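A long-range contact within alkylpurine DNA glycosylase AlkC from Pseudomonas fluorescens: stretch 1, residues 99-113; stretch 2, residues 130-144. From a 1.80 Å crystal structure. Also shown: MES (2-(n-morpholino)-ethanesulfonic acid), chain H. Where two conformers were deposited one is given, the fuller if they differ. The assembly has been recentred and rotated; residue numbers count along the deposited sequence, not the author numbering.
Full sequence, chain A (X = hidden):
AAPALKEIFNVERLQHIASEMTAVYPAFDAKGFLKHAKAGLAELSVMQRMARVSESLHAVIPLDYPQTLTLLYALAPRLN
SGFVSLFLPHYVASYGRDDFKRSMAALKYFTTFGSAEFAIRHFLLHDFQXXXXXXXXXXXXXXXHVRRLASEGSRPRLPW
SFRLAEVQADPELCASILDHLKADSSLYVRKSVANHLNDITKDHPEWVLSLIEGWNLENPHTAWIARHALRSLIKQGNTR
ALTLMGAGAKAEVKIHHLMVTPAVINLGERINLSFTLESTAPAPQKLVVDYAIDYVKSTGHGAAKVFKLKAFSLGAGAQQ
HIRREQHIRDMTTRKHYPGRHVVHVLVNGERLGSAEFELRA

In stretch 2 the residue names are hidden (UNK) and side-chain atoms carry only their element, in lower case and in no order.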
# COMPACT_ATOMS: atom_id res chain seq x y z
N ASP A 99 -6.50 -16.11 24.65
CA ASP A 99 -7.95 -16.24 24.53
C ASP A 99 -8.22 -16.08 23.02
O ASP A 99 -8.83 -15.12 22.54
CB ASP A 99 -8.67 -15.19 25.39
CG ASP A 99 -10.09 -15.58 25.72
OD1 ASP A 99 -10.56 -16.64 25.24
OD2 ASP A 99 -10.76 -14.82 26.44
N PHE A 100 -7.71 -17.06 22.26
CA PHE A 100 -7.62 -16.94 20.81
C PHE A 100 -8.98 -16.75 20.16
O PHE A 100 -9.18 -15.83 19.36
CB PHE A 100 -6.91 -18.16 20.23
CG PHE A 100 -6.74 -18.12 18.74
CD1 PHE A 100 -5.69 -17.43 18.19
CD2 PHE A 100 -7.65 -18.74 17.90
CE1 PHE A 100 -5.53 -17.37 16.82
CE2 PHE A 100 -7.49 -18.66 16.52
CZ PHE A 100 -6.43 -17.99 16.00
N LYS A 101 -9.94 -17.63 20.47
CA LYS A 101 -11.19 -17.58 19.73
C LYS A 101 -11.93 -16.28 20.02
O LYS A 101 -12.47 -15.64 19.11
CB LYS A 101 -12.03 -18.81 20.06
CG LYS A 101 -11.49 -20.01 19.31
CD LYS A 101 -12.01 -21.33 19.79
CE LYS A 101 -11.38 -22.45 18.97
NZ LYS A 101 -11.55 -23.76 19.62
N ARG A 102 -11.92 -15.85 21.28
CA ARG A 102 -12.56 -14.59 21.61
C ARG A 102 -11.87 -13.43 20.91
O ARG A 102 -12.53 -12.50 20.44
CB ARG A 102 -12.55 -14.38 23.12
CG ARG A 102 -13.49 -13.32 23.60
CD ARG A 102 -13.28 -13.01 25.07
NE ARG A 102 -13.52 -14.16 25.93
CZ ARG A 102 -14.71 -14.52 26.39
NH1 ARG A 102 -15.80 -13.83 26.07
NH2 ARG A 102 -14.81 -15.58 27.18
N SER A 103 -10.53 -13.47 20.84
CA SER A 103 -9.77 -12.41 20.19
C SER A 103 -10.05 -12.36 18.70
O SER A 103 -10.21 -11.27 18.13
CB SER A 103 -8.28 -12.59 20.47
OG SER A 103 -8.02 -12.34 21.85
N MET A 104 -10.16 -13.52 18.05
CA MET A 104 -10.49 -13.51 16.63
C MET A 104 -11.86 -12.88 16.40
O MET A 104 -12.04 -12.11 15.45
CB MET A 104 -10.46 -14.93 16.06
CG MET A 104 -9.06 -15.53 15.95
SD MET A 104 -7.88 -14.56 15.00
CE MET A 104 -6.92 -13.82 16.33
N ALA A 105 -12.84 -13.22 17.24
CA ALA A 105 -14.17 -12.66 17.08
C ALA A 105 -14.12 -11.15 17.29
O ALA A 105 -14.78 -10.40 16.56
CB ALA A 105 -15.16 -13.30 18.06
N ALA A 106 -13.31 -10.70 18.26
CA ALA A 106 -13.15 -9.27 18.49
C ALA A 106 -12.52 -8.55 17.30
O ALA A 106 -12.95 -7.45 16.94
CB ALA A 106 -12.31 -9.03 19.75
N LEU A 107 -11.49 -9.14 16.68
CA LEU A 107 -10.88 -8.48 15.53
C LEU A 107 -11.86 -8.40 14.37
O LEU A 107 -11.91 -7.40 13.65
CB LEU A 107 -9.60 -9.22 15.10
CG LEU A 107 -8.42 -9.20 16.08
CD1 LEU A 107 -7.21 -9.96 15.48
CD2 LEU A 107 -8.03 -7.80 16.48
N LYS A 108 -12.66 -9.45 14.20
CA LYS A 108 -13.62 -9.44 13.10
C LYS A 108 -14.65 -8.33 13.31
O LYS A 108 -15.10 -7.69 12.35
CB LYS A 108 -14.32 -10.79 12.99
CG LYS A 108 -15.31 -10.88 11.85
CD LYS A 108 -16.13 -12.17 11.91
CE LYS A 108 -17.18 -12.15 10.82
NZ LYS A 108 -17.97 -13.42 10.76
N TYR A 109 -15.04 -8.12 14.56
CA TYR A 109 -15.98 -7.04 14.89
C TYR A 109 -15.32 -5.67 14.74
O TYR A 109 -15.88 -4.77 14.10
CB TYR A 109 -16.47 -7.24 16.32
CG TYR A 109 -17.28 -6.08 16.86
CD1 TYR A 109 -18.61 -5.93 16.54
CD2 TYR A 109 -16.70 -5.14 17.70
CE1 TYR A 109 -19.38 -4.87 17.05
CE2 TYR A 109 -17.44 -4.08 18.22
CZ TYR A 109 -18.77 -3.96 17.90
OH TYR A 109 -19.51 -2.90 18.40
N PHE A 110 -14.15 -5.48 15.35
CA PHE A 110 -13.49 -4.17 15.33
C PHE A 110 -13.04 -3.73 13.94
O PHE A 110 -12.94 -2.52 13.68
CB PHE A 110 -12.27 -4.17 16.26
CG PHE A 110 -12.60 -4.18 17.74
CD1 PHE A 110 -13.63 -3.41 18.27
CD2 PHE A 110 -11.82 -4.94 18.62
CE1 PHE A 110 -13.90 -3.43 19.63
CE2 PHE A 110 -12.08 -4.94 20.00
CZ PHE A 110 -13.12 -4.20 20.50
N THR A 111 -12.73 -4.67 13.04
CA THR A 111 -12.11 -4.28 11.78
C THR A 111 -13.04 -3.41 10.92
O THR A 111 -12.56 -2.61 10.12
CB THR A 111 -11.64 -5.52 11.00
OG1 THR A 111 -10.60 -5.15 10.08
CG2 THR A 111 -12.77 -6.20 10.23
N THR A 112 -14.37 -3.52 11.11
CA THR A 112 -15.27 -2.64 10.37
C THR A 112 -15.21 -1.19 10.85
O THR A 112 -15.54 -0.27 10.09
CB THR A 112 -16.72 -3.16 10.47
OG1 THR A 112 -17.19 -3.06 11.82
CG2 THR A 112 -16.81 -4.62 10.03
N PHE A 113 -14.79 -0.95 12.08
CA PHE A 113 -14.69 0.40 12.62
C PHE A 113 -13.37 1.07 12.27
O PHE A 113 -13.27 2.30 12.29
CB PHE A 113 -14.85 0.34 14.15
CG PHE A 113 -16.20 -0.13 14.58
CD1 PHE A 113 -17.24 0.77 14.72
CD2 PHE A 113 -16.45 -1.49 14.78
CE1 PHE A 113 -18.50 0.35 15.09
CE2 PHE A 113 -17.71 -1.91 15.16
CZ PHE A 113 -18.74 -1.00 15.30
N UNK A 130 -2.92 -21.47 13.07
CA UNK A 130 -4.24 -21.25 13.67
C UNK A 130 -4.90 -20.01 13.09
O UNK A 130 -6.10 -20.01 12.80
c UNK A 130 -5.20 -21.39 17.45
c UNK A 130 -4.11 -21.11 15.19
n UNK A 130 -5.58 -21.37 20.28
c UNK A 130 -6.49 -21.96 19.49
n UNK A 130 -6.33 -21.98 18.16
c UNK A 130 -5.34 -21.59 15.95
n UNK A 130 -7.57 -22.51 20.02
N UNK A 131 -4.12 -18.94 12.92
CA UNK A 131 -4.66 -17.67 12.44
C UNK A 131 -4.94 -17.73 10.94
O UNK A 131 -5.94 -17.18 10.46
c UNK A 131 -3.68 -16.54 12.77
c UNK A 131 -4.25 -15.19 12.43
o UNK A 131 -3.36 -16.57 14.18
N UNK A 132 -4.08 -18.43 10.19
CA UNK A 132 -4.32 -18.60 8.76
C UNK A 132 -5.69 -19.23 8.51
O UNK A 132 -6.43 -18.80 7.61
c UNK A 132 -3.41 -19.79 6.63
c UNK A 132 -3.21 -19.46 8.12
c UNK A 132 -3.36 -18.54 5.76
c UNK A 132 -2.34 -20.76 6.18
N UNK A 133 -6.06 -20.22 9.32
CA UNK A 133 -7.35 -20.88 9.12
C UNK A 133 -8.50 -19.89 9.31
O UNK A 133 -9.49 -19.91 8.56
c UNK A 133 -7.51 -22.05 10.10
N UNK A 134 -8.36 -19.00 10.28
CA UNK A 134 -9.37 -17.97 10.50
C UNK A 134 -9.46 -17.04 9.31
O UNK A 134 -10.55 -16.70 8.84
c UNK A 134 -9.04 -17.20 11.79
c UNK A 134 -9.93 -15.96 11.92
c UNK A 134 -9.18 -18.14 12.97
N UNK A 135 -8.30 -16.62 8.81
CA UNK A 135 -8.32 -15.69 7.69
C UNK A 135 -8.86 -16.34 6.43
O UNK A 135 -9.48 -15.66 5.60
c UNK A 135 -6.92 -15.12 7.50
c UNK A 135 -6.49 -14.29 8.72
s UNK A 135 -4.83 -13.66 8.61
c UNK A 135 -5.12 -12.14 7.70
N UNK A 136 -8.67 -17.64 6.26
CA UNK A 136 -9.32 -18.34 5.15
C UNK A 136 -10.83 -18.27 5.28
O UNK A 136 -11.54 -18.04 4.29
o UNK A 136 -7.23 -22.00 5.66
c UNK A 136 -8.82 -19.78 5.10
c UNK A 136 -7.36 -19.84 4.66
c UNK A 136 -6.75 -21.20 4.85
n UNK A 136 -5.69 -21.47 4.11
N UNK A 137 -11.36 -18.46 6.49
CA UNK A 137 -12.80 -18.29 6.66
C UNK A 137 -13.21 -16.85 6.37
O UNK A 137 -14.22 -16.60 5.69
c UNK A 137 -13.23 -18.71 8.07
N UNK A 138 -12.41 -15.88 6.83
CA UNK A 138 -12.76 -14.48 6.61
C UNK A 138 -12.79 -14.13 5.13
O UNK A 138 -13.53 -13.23 4.73
c UNK A 138 -11.77 -13.58 7.34
c UNK A 138 -11.59 -13.18 11.07
c UNK A 138 -11.93 -13.57 8.84
c UNK A 138 -10.94 -12.77 12.23
c UNK A 138 -9.15 -11.94 10.82
c UNK A 138 -11.02 -13.01 9.79
c UNK A 138 -9.75 -12.13 12.09
c UNK A 138 -12.98 -14.07 9.57
n UNK A 138 -12.78 -13.85 10.91
c UNK A 138 -9.79 -12.36 9.67
N UNK A 139 -11.98 -14.79 4.31
CA UNK A 139 -11.96 -14.49 2.89
C UNK A 139 -13.26 -14.86 2.20
O UNK A 139 -13.49 -14.43 1.06
o UNK A 139 -11.05 -16.59 1.99
c UNK A 139 -10.79 -15.20 2.21
N UNK A 140 -14.11 -15.64 2.86
CA UNK A 140 -15.41 -16.04 2.35
C UNK A 140 -16.55 -15.35 3.09
O UNK A 140 -17.71 -15.70 2.87
c UNK A 140 -14.23 -19.70 2.13
n UNK A 140 -15.02 -20.56 1.54
c UNK A 140 -15.52 -17.56 2.44
c UNK A 140 -14.40 -18.26 1.69
o UNK A 140 -13.41 -20.02 3.00
N UNK A 141 -16.25 -14.34 3.90
CA UNK A 141 -17.27 -13.64 4.67
C UNK A 141 -18.14 -12.77 3.77
O UNK A 141 -17.70 -12.27 2.73
c UNK A 141 -17.52 -12.39 6.85
c UNK A 141 -16.60 -12.75 5.72
o UNK A 141 -18.13 -11.29 6.84
o UNK A 141 -17.64 -13.23 7.77
N UNK A 142 -19.39 -12.54 4.21
CA UNK A 142 -20.29 -11.65 3.49
C UNK A 142 -19.82 -10.19 3.52
O UNK A 142 -20.20 -9.41 2.64
c UNK A 142 -21.70 -11.71 4.09
o UNK A 142 -22.02 -13.75 2.92
c UNK A 142 -22.37 -13.05 3.88
o UNK A 142 -23.27 -13.39 4.68
N UNK A 143 -19.07 -9.80 4.55
CA UNK A 143 -18.72 -8.41 4.77
C UNK A 143 -17.41 -8.07 4.06
O UNK A 143 -16.39 -8.71 4.30
c UNK A 143 -18.40 -6.64 6.59
o UNK A 143 -17.68 -5.94 5.89
n UNK A 143 -19.08 -6.16 7.61
c UNK A 143 -18.61 -8.13 6.27
N UNK A 144 -17.46 -7.06 3.19
CA UNK A 144 -16.27 -6.70 2.43
C UNK A 144 -15.12 -6.27 3.33
O UNK A 144 -13.95 -6.48 2.97
c UNK A 144 -16.85 -4.24 1.99
c UNK A 144 -17.15 -3.22 0.91
o UNK A 144 -16.31 -3.01 0.01
c UNK A 144 -16.59 -5.60 1.41
o UNK A 144 -18.24 -2.63 0.93
O1 MES H . -9.69 -18.69 28.55
C2 MES H . -10.24 -19.15 27.32
C3 MES H . -9.53 -20.40 26.80
N4 MES H . -8.10 -20.18 26.79
C5 MES H . -7.55 -19.75 28.07
C6 MES H . -8.28 -18.47 28.46
C7 MES H . -7.39 -21.34 26.24
C8 MES H . -6.13 -20.93 25.47
S MES H . -6.44 -20.40 23.92
O1S MES H . -5.41 -19.42 23.49
O2S MES H . -7.80 -19.80 23.90
O3S MES H . -6.38 -21.54 22.99

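Position 130 carries three carbons, a nitrogen, then a carbon bearing two more nitrogens, all extended along the ring of Phe100: arginine. Arg130 CD lies over one face of that ring, 3.6 Å from its centroid, and Arg130 NH1 comes within 3.5 Å of Phe100 CB. At 131 one carbon bears an oxygen and a carbon; the oxygen sits near the plane of the Phe100 ring, 3.5 Å from Phe100 CE1. This is threonine, its hydroxyl hydrogen-bonded elsewhere in the structure.

Position 132 has four carbons forked at the second, out of reach of stretch 1: leucine. At 133 a single carbon, also out of reach, means alanine. At 134 one carbon carries two more, and the fork touches Phe100 and Met104: valine. Val134 CG2 lies 4.0 Å from Phe100 CE2, and Val134 CG1 4.0 Å from Met104 SD. At 135 two carbons, a sulfur and a terminal carbon, making no contact across, identify methionine. At 136 three carbons ending in an oxygen and a nitrogen give glutamine, and 137, with one carbon, is alanine; both are out of reach.

At 138 one carbon leads to fused rings of eight carbons and one nitrogen, lying against Met104, Leu107 and Lys108: tryptophan. Met104 O approaches the ring edge, 3.5 Å from Trp138 CZ2, while Leu107 CB packs 4.2 Å from Trp138 CH2 and Lys108 CD 3.9 Å from Trp138 NE1. Position 139, a carbon and an oxygen out of reach, is serine; Ser139 OG donates to Gln136 O at 2.8 Å. Position 140 has three carbons ending in an oxygen and a nitrogen, exposed and distant: glutamine.

At 141 two carbons end in two oxygens, one 3.0 Å from Lys108 NZ: aspartate, with Asp141 OD1 as the salt-bridge partner. The same pattern at 142, out of reach, is again aspartate. At 143 the second of two carbons bears an oxygen and a nitrogen, the latter 3.7 Å from Thr112 CG2: asparagine, whose side chain caps a backbone N just past the stretch. At 144 three carbons ending in two oxygens, out of reach of stretch 1, make glutamate.

The rule is a spacing of four: Arg130, Val134 and Trp138 all point toward the first helix, meeting Phe100, Met104 and Lys108 as the axes cross at 37°. Apolar atoms fill the middle, and a salt bridge closes one end, where Lys108, fully extended, runs past the indole to Asp141. At the other, MES, probably from the crystallisation liquor, bonds to Phe100 N and Arg130.

Stretch 2 130-144: RTLAVMQAWSQDDNE
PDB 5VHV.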